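Local coordinates for protein teichoic acid D-alanine hydrolase (Staphylococcus aureus, PDB 5ZH8) that hydrolyses the D-alanyl esters carried by wall teichoic acid and lipoteichoic acid, and affects methicillin resistance, autolysis and cell wall structure, at residues 168-173 against 213-218; 357-362 against 381-386. One frame throughout, in Å; residues are numbered along the deposited sequence.

Contact 1 (168-173 against 213-218); sequences KDLMLH and DGNYLV
The first turns of helix 213-227, entered through the Tyr-Asn-Asp sequence 211-213, are met here by the C-terminal turn of helix 167-171. The backbones come close, the CA atoms of Leu170 and Asn215 lying 4.9 Å apart. His173 leaves the helix with a positive phi of 58° in a Schellman motif, and this turn carries its imidazole round to the other helix. There Asn215 ND2 donates to His173 ND1 over 3.0 Å, only moderately bent (158° at the hydrogen) and close to the planes of both ring and amide. With ND1 as acceptor, a neutral ring would carry its proton on NE2. The other end of the amide, Asn215 OD1, is bonded to Ser175 OG, so both ends of this buried group are held. Tyr216 spans the gap lengthwise, alongside Met171, and its OH donates to Met171 O at 2.7 Å, in the carbonyl plane and on a lone pair. The Tyr216 and His173 rings meet obliquely, their planes 33° apart, with Tyr216 CD1 3.6 Å from His173 CE1. On the flank away from the histidine, Leu170 CD1 meets Val218 CG1 at 3.6 Å, and Val152 of helix 152-155 touches both residues. Asp213 forms a salt bridge with Lys130, the lysine of a Ser-Ala-Gln-Lys sequence. That sequence and Tyr-Asn-Asp probably correspond to the SxxK and Tyr-x-Asn motifs, the second with aspartate in third place; the contact then probably lies just behind the active site of a serine beta-lactamase or penicillin-binding protein fold.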
loop_
_atom_site.group_PDB
_atom_site.type_symbol
_atom_site.label_atom_id
_atom_site.label_comp_id
_atom_site.label_asym_id
_atom_site.label_seq_id
_atom_site.Cartn_x
_atom_site.Cartn_y
_atom_site.Cartn_z
ATOM N N LYS A 168 -11.494 26.278 -9.840
ATOM C CA LYS A 168 -12.065 25.056 -10.397
ATOM C C LYS A 168 -10.994 24.037 -10.780
ATOM O O LYS A 168 -11.197 22.841 -10.593
ATOM C CB LYS A 168 -12.938 25.376 -11.616
ATOM C CG LYS A 168 -13.774 24.193 -12.079
ATOM C CD LYS A 168 -14.734 24.540 -13.199
ATOM C CE LYS A 168 -15.881 23.535 -13.239
ATOM N NZ LYS A 168 -16.625 23.531 -14.530
ATOM N N ASP A 169 -9.871 24.509 -11.317
ATOM C CA ASP A 169 -8.776 23.624 -11.717
ATOM C C ASP A 169 -8.065 22.975 -10.524
ATOM O O ASP A 169 -7.553 21.864 -10.640
ATOM C CB ASP A 169 -7.771 24.372 -12.601
ATOM C CG ASP A 169 -8.297 24.623 -14.005
ATOM O OD1 ASP A 169 -9.405 24.154 -14.318
ATOM O OD2 ASP A 169 -7.603 25.295 -14.799
ATOM N N LEU A 170 -8.033 23.663 -9.387
ATOM C CA LEU A 170 -7.557 23.064 -8.147
ATOM C C LEU A 170 -8.549 22.011 -7.672
ATOM O O LEU A 170 -8.180 20.876 -7.388
ATOM C CB LEU A 170 -7.408 24.117 -7.055
ATOM C CG LEU A 170 -6.442 25.275 -7.275
ATOM C CD1 LEU A 170 -6.668 26.327 -6.205
ATOM C CD2 LEU A 170 -5.006 24.795 -7.238
ATOM N N MET A 171 -9.812 22.409 -7.593
ATOM C CA MET A 171 -10.900 21.538 -7.161
ATOM C C MET A 171 -10.961 20.240 -7.965
ATOM O O MET A 171 -11.201 19.174 -7.400
ATOM C CB MET A 171 -12.233 22.297 -7.266
ATOM C CG MET A 171 -13.468 21.519 -6.840
ATOM S SD MET A 171 -14.168 20.494 -8.153
ATOM C CE MET A 171 -14.873 21.720 -9.245
ATOM N N LEU A 172 -10.734 20.333 -9.273
ATOM C CA LEU A 172 -10.816 19.175 -10.171
ATOM C C LEU A 172 -9.489 18.412 -10.328
ATOM O O LEU A 172 -9.426 17.448 -11.096
ATOM C CB LEU A 172 -11.308 19.613 -11.563
ATOM C CG LEU A 172 -12.716 20.196 -11.718
ATOM C CD1 LEU A 172 -12.895 20.769 -13.115
ATOM C CD2 LEU A 172 -13.793 19.166 -11.428
ATOM N N HIS A 173 -8.446 18.830 -9.608
ATOM C CA HIS A 173 -7.094 18.258 -9.740
ATOM C C HIS A 173 -6.537 18.355 -11.161
ATOM O O HIS A 173 -6.183 17.348 -11.759
ATOM C CB HIS A 173 -7.045 16.799 -9.257
ATOM C CG HIS A 173 -7.344 16.629 -7.802
ATOM N ND1 HIS A 173 -6.543 17.153 -6.809
ATOM C CD2 HIS A 173 -8.345 15.974 -7.173
ATOM C CE1 HIS A 173 -7.051 16.839 -5.630
ATOM N NE2 HIS A 173 -8.147 16.129 -5.823
ATOM N N ASP A 213 -2.792 16.248 -3.205
ATOM C CA ASP A 213 -3.267 16.795 -1.932
ATOM C C ASP A 213 -3.089 18.304 -1.901
ATOM O O ASP A 213 -3.932 19.016 -1.364
ATOM C CB ASP A 213 -2.502 16.187 -0.749
ATOM C CG ASP A 213 -2.846 14.742 -0.505
ATOM O OD1 ASP A 213 -3.834 14.249 -1.081
ATOM O OD2 ASP A 213 -2.122 14.092 0.279
ATOM N N GLY A 214 -1.979 18.773 -2.474
ATOM C CA GLY A 214 -1.650 20.194 -2.525
ATOM C C GLY A 214 -2.762 21.089 -3.031
ATOM O O GLY A 214 -2.957 22.182 -2.507
ATOM N N ASN A 215 -3.497 20.627 -4.043
ATOM C CA ASN A 215 -4.606 21.403 -4.580
ATOM C C ASN A 215 -5.565 21.785 -3.461
ATOM O O ASN A 215 -5.913 22.952 -3.311
ATOM C CB ASN A 215 -5.377 20.620 -5.645
ATOM C CG ASN A 215 -4.635 20.516 -6.966
ATOM O OD1 ASN A 215 -4.059 21.489 -7.475
ATOM N ND2 ASN A 215 -4.670 19.319 -7.545
ATOM N N TYR A 216 -5.985 20.802 -2.672
ATOM C CA TYR A 216 -6.960 21.057 -1.614
ATOM C C TYR A 216 -6.360 21.730 -0.377
ATOM O O TYR A 216 -7.098 22.292 0.433
ATOM C CB TYR A 216 -7.740 19.785 -1.261
ATOM C CG TYR A 216 -8.890 19.561 -2.223
ATOM C CD1 TYR A 216 -8.654 19.330 -3.575
ATOM C CD2 TYR A 216 -10.211 19.621 -1.792
ATOM C CE1 TYR A 216 -9.699 19.137 -4.459
ATOM C CE2 TYR A 216 -11.261 19.433 -2.672
ATOM C CZ TYR A 216 -11.001 19.198 -4.004
ATOM O OH TYR A 216 -12.040 19.018 -4.891
ATOM N N LEU A 217 -5.034 21.700 -0.240
ATOM C CA LEU A 217 -4.356 22.526 0.769
ATOM C C LEU A 217 -4.429 24.013 0.399
ATOM O O LEU A 217 -4.660 24.855 1.263
ATOM C CB LEU A 217 -2.898 22.096 0.965
ATOM C CG LEU A 217 -2.680 20.687 1.514
ATOM C CD1 LEU A 217 -1.197 20.360 1.539
ATOM C CD2 LEU A 217 -3.286 20.531 2.903
ATOM N N VAL A 218 -4.239 24.325 -0.885
ATOM C CA VAL A 218 -4.403 25.691 -1.397
ATOM C C VAL A 218 -5.845 26.176 -1.254
ATOM O O VAL A 218 -6.086 27.339 -0.913
ATOM C CB VAL A 218 -4.029 25.784 -2.900
ATOM C CG1 VAL A 218 -4.447 27.128 -3.492
ATOM C CG2 VAL A 218 -2.543 25.523 -3.100
#

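Contact 2 (357-362 against 381-386)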
loop_
_atom_site.group_PDB
_atom_site.type_symbol
_atom_site.label_atom_id
_atom_site.label_comp_id
_atom_site.label_asym_id
_atom_site.label_seq_id
_atom_site.Cartn_x
_atom_site.Cartn_y
_atom_site.Cartn_z
ATOM N N ASP A 357 -28.835 6.273 -3.191
ATOM C CA ASP A 357 -29.994 6.828 -2.488
ATOM C C ASP A 357 -30.592 5.881 -1.442
ATOM O O ASP A 357 -31.422 6.307 -0.642
ATOM C CB ASP A 357 -31.065 7.275 -3.482
ATOM C CG ASP A 357 -30.681 8.545 -4.239
ATOM O OD1 ASP A 357 -29.576 9.090 -4.020
ATOM O OD2 ASP A 357 -31.492 8.998 -5.071
ATOM N N LYS A 358 -30.181 4.612 -1.438
ATOM C CA LYS A 358 -30.660 3.650 -0.441
ATOM C C LYS A 358 -29.604 3.353 0.628
ATOM O O LYS A 358 -29.887 3.431 1.822
ATOM C CB LYS A 358 -31.092 2.344 -1.108
ATOM C CG LYS A 358 -31.914 1.447 -0.194
ATOM C CD LYS A 358 -32.291 0.142 -0.866
ATOM C CE LYS A 358 -33.052 -0.787 0.069
ATOM N NZ LYS A 358 -33.196 -2.157 -0.507
ATOM N N TYR A 359 -28.397 3.005 0.197
ATOM C CA TYR A 359 -27.338 2.618 1.117
ATOM C C TYR A 359 -26.207 3.635 1.178
ATOM O O TYR A 359 -25.798 4.179 0.154
ATOM C CB TYR A 359 -26.754 1.262 0.711
ATOM C CG TYR A 359 -27.707 0.111 0.879
ATOM C CD1 TYR A 359 -28.011 -0.384 2.138
ATOM C CD2 TYR A 359 -28.312 -0.482 -0.223
ATOM C CE1 TYR A 359 -28.885 -1.440 2.297
ATOM C CE2 TYR A 359 -29.188 -1.542 -0.076
ATOM C CZ TYR A 359 -29.466 -2.022 1.185
ATOM O OH TYR A 359 -30.333 -3.074 1.339
ATOM N N VAL A 360 -25.705 3.881 2.383
ATOM C CA VAL A 360 -24.402 4.515 2.553
ATOM C C VAL A 360 -23.534 3.528 3.308
ATOM O O VAL A 360 -23.825 3.192 4.450
ATOM C CB VAL A 360 -24.473 5.851 3.329
ATOM C CG1 VAL A 360 -23.093 6.498 3.393
ATOM C CG2 VAL A 360 -25.480 6.792 2.686
ATOM N N VAL A 361 -22.484 3.055 2.646
ATOM C CA VAL A 361 -21.582 2.057 3.211
ATOM C C VAL A 361 -20.251 2.727 3.492
ATOM O O VAL A 361 -19.592 3.201 2.572
ATOM C CB VAL A 361 -21.369 0.868 2.246
ATOM C CG1 VAL A 361 -20.547 -0.227 2.913
ATOM C CG2 VAL A 361 -22.705 0.328 1.764
ATOM N N VAL A 362 -19.873 2.769 4.767
ATOM C CA VAL A 362 -18.619 3.382 5.200
ATOM C C VAL A 362 -17.754 2.293 5.807
ATOM O O VAL A 362 -18.162 1.650 6.777
ATOM C CB VAL A 362 -18.851 4.491 6.260
ATOM C CG1 VAL A 362 -17.551 5.241 6.554
ATOM C CG2 VAL A 362 -19.953 5.446 5.820
ATOM N N ASP A 381 -21.943 -7.195 -4.407
ATOM C CA ASP A 381 -22.277 -8.613 -4.301
ATOM C C ASP A 381 -23.351 -8.879 -3.251
ATOM O O ASP A 381 -24.354 -9.532 -3.542
ATOM C CB ASP A 381 -21.026 -9.465 -4.044
ATOM C CG ASP A 381 -20.000 -9.357 -5.170
ATOM O OD1 ASP A 381 -20.391 -9.050 -6.320
ATOM O OD2 ASP A 381 -18.798 -9.579 -4.912
ATOM N N ILE A 382 -23.164 -8.366 -2.040
ATOM C CA ILE A 382 -24.089 -8.686 -0.956
ATOM C C ILE A 382 -25.345 -7.818 -1.014
ATOM O O ILE A 382 -26.455 -8.343 -1.041
ATOM C CB ILE A 382 -23.415 -8.576 0.421
ATOM C CG1 ILE A 382 -22.238 -9.558 0.500
ATOM C CG2 ILE A 382 -24.428 -8.850 1.519
ATOM C CD1 ILE A 382 -21.458 -9.518 1.804
ATOM N N LEU A 383 -25.170 -6.500 -1.039
ATOM C CA LEU A 383 -26.306 -5.575 -1.103
ATOM C C LEU A 383 -26.899 -5.416 -2.507
ATOM O O LEU A 383 -27.958 -4.819 -2.654
ATOM C CB LEU A 383 -25.910 -4.202 -0.553
ATOM C CG LEU A 383 -25.411 -4.172 0.898
ATOM C CD1 LEU A 383 -25.014 -2.754 1.265
ATOM C CD2 LEU A 383 -26.452 -4.694 1.865
ATOM N N LYS A 384 -26.207 -5.931 -3.525
ATOM C CA LYS A 384 -26.714 -5.988 -4.910
ATOM C C LYS A 384 -27.097 -4.614 -5.478
ATOM O O LYS A 384 -28.169 -4.448 -6.071
ATOM C CB LYS A 384 -27.878 -6.974 -5.011
ATOM C CG LYS A 384 -27.488 -8.381 -4.629
ATOM C CD LYS A 384 -28.678 -9.330 -4.688
ATOM C CE LYS A 384 -29.651 -9.110 -3.533
ATOM N NZ LYS A 384 -30.523 -10.305 -3.295
ATOM N N GLN A 385 -26.203 -3.644 -5.298
ATOM C CA GLN A 385 -26.431 -2.266 -5.749
ATOM C C GLN A 385 -25.687 -1.917 -7.034
ATOM O O GLN A 385 -25.555 -0.748 -7.377
ATOM C CB GLN A 385 -26.029 -1.289 -4.643
ATOM C CG GLN A 385 -26.838 -1.461 -3.376
ATOM C CD GLN A 385 -28.315 -1.237 -3.616
ATOM O OE1 GLN A 385 -28.744 -0.121 -3.879
ATOM N NE2 GLN A 385 -29.096 -2.302 -3.535
ATOM N N ASN A 386 -25.198 -2.925 -7.743
ATOM C CA ASN A 386 -24.531 -2.683 -9.001
ATOM C C ASN A 386 -25.598 -2.394 -10.061
ATOM O O ASN A 386 -26.052 -3.283 -10.772
ATOM C CB ASN A 386 -23.659 -3.877 -9.383
ATOM C CG ASN A 386 -22.809 -3.605 -10.608
ATOM O OD1 ASN A 386 -22.459 -2.456 -10.893
ATOM N ND2 ASN A 386 -22.476 -4.659 -11.343
HETATM O O HOH W 1 -32.362 -2.406 -3.765
#
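Strand 359-365 faces the turn that follows helix 371-382 at a side-chain's distance, the closest CA atoms, those of Tyr359 and Gln385, being 8.5 Å apart, while Lys384 takes a positive phi of 57° as the chain leaves helical geometry. Tyr359 is the centre of the packing. Leu383 lays CD1 over one face of its ring, 4.0 Å from the centroid of Tyr359 and 15° off the normal, a CH-pi contact; Lys358 CG covers the opposite face near the rim. The same Leu383 methyl meets Val361 CG2 tip to tip at 3.9 Å, two residues further along the strand, on the same side. Gln385 approaches the ring from its edge, its chain bent at chi2, with CD 3.5 Å from Tyr359 CD2. The amide is held from several sides. Its NE2 donates almost straight to Leu383 O over 2.9 Å, from above the carbonyl plane, and also to a water 3.3 Å away. Its OE1 accepts from Asn356 ND2, while Asn356 OD1 receives the backbone N-H groups of Lys358 and Tyr359. Beyond the ring, Tyr359 OH is bonded to Lys75 NZ. No direct hydrogen bond joins the two segments: apolar and CH-pi contacts, with the Gln385 amide at the ring edge, make the interface, the water links Gln385 NE2 loosely to Lys358 NZ, and the polar bonds fix the rotation of the amide.

Overall arrangement
The two contacts follow one another along the chain, contact 1 closing before contact 2 opens, and both belong to the beta-lactamase-like part of the protein. Their centres are 29 Å apart and their nearest atoms about 18 Å, so they do not touch. Contact 1 joins helices 167-171 and 213-227 in the helical part of the fold. Contact 2 belongs to the large antiparallel sheet, where strand 359-365 lies between strands 90-96 and 349-355 and meets the chain leaving helix 371-382. Together they sample both halves of the serine beta-lactamase-like core that this teichoic acid esterase shares with penicillin-binding proteins, contact 1 probably being the one nearer the catalytic machinery.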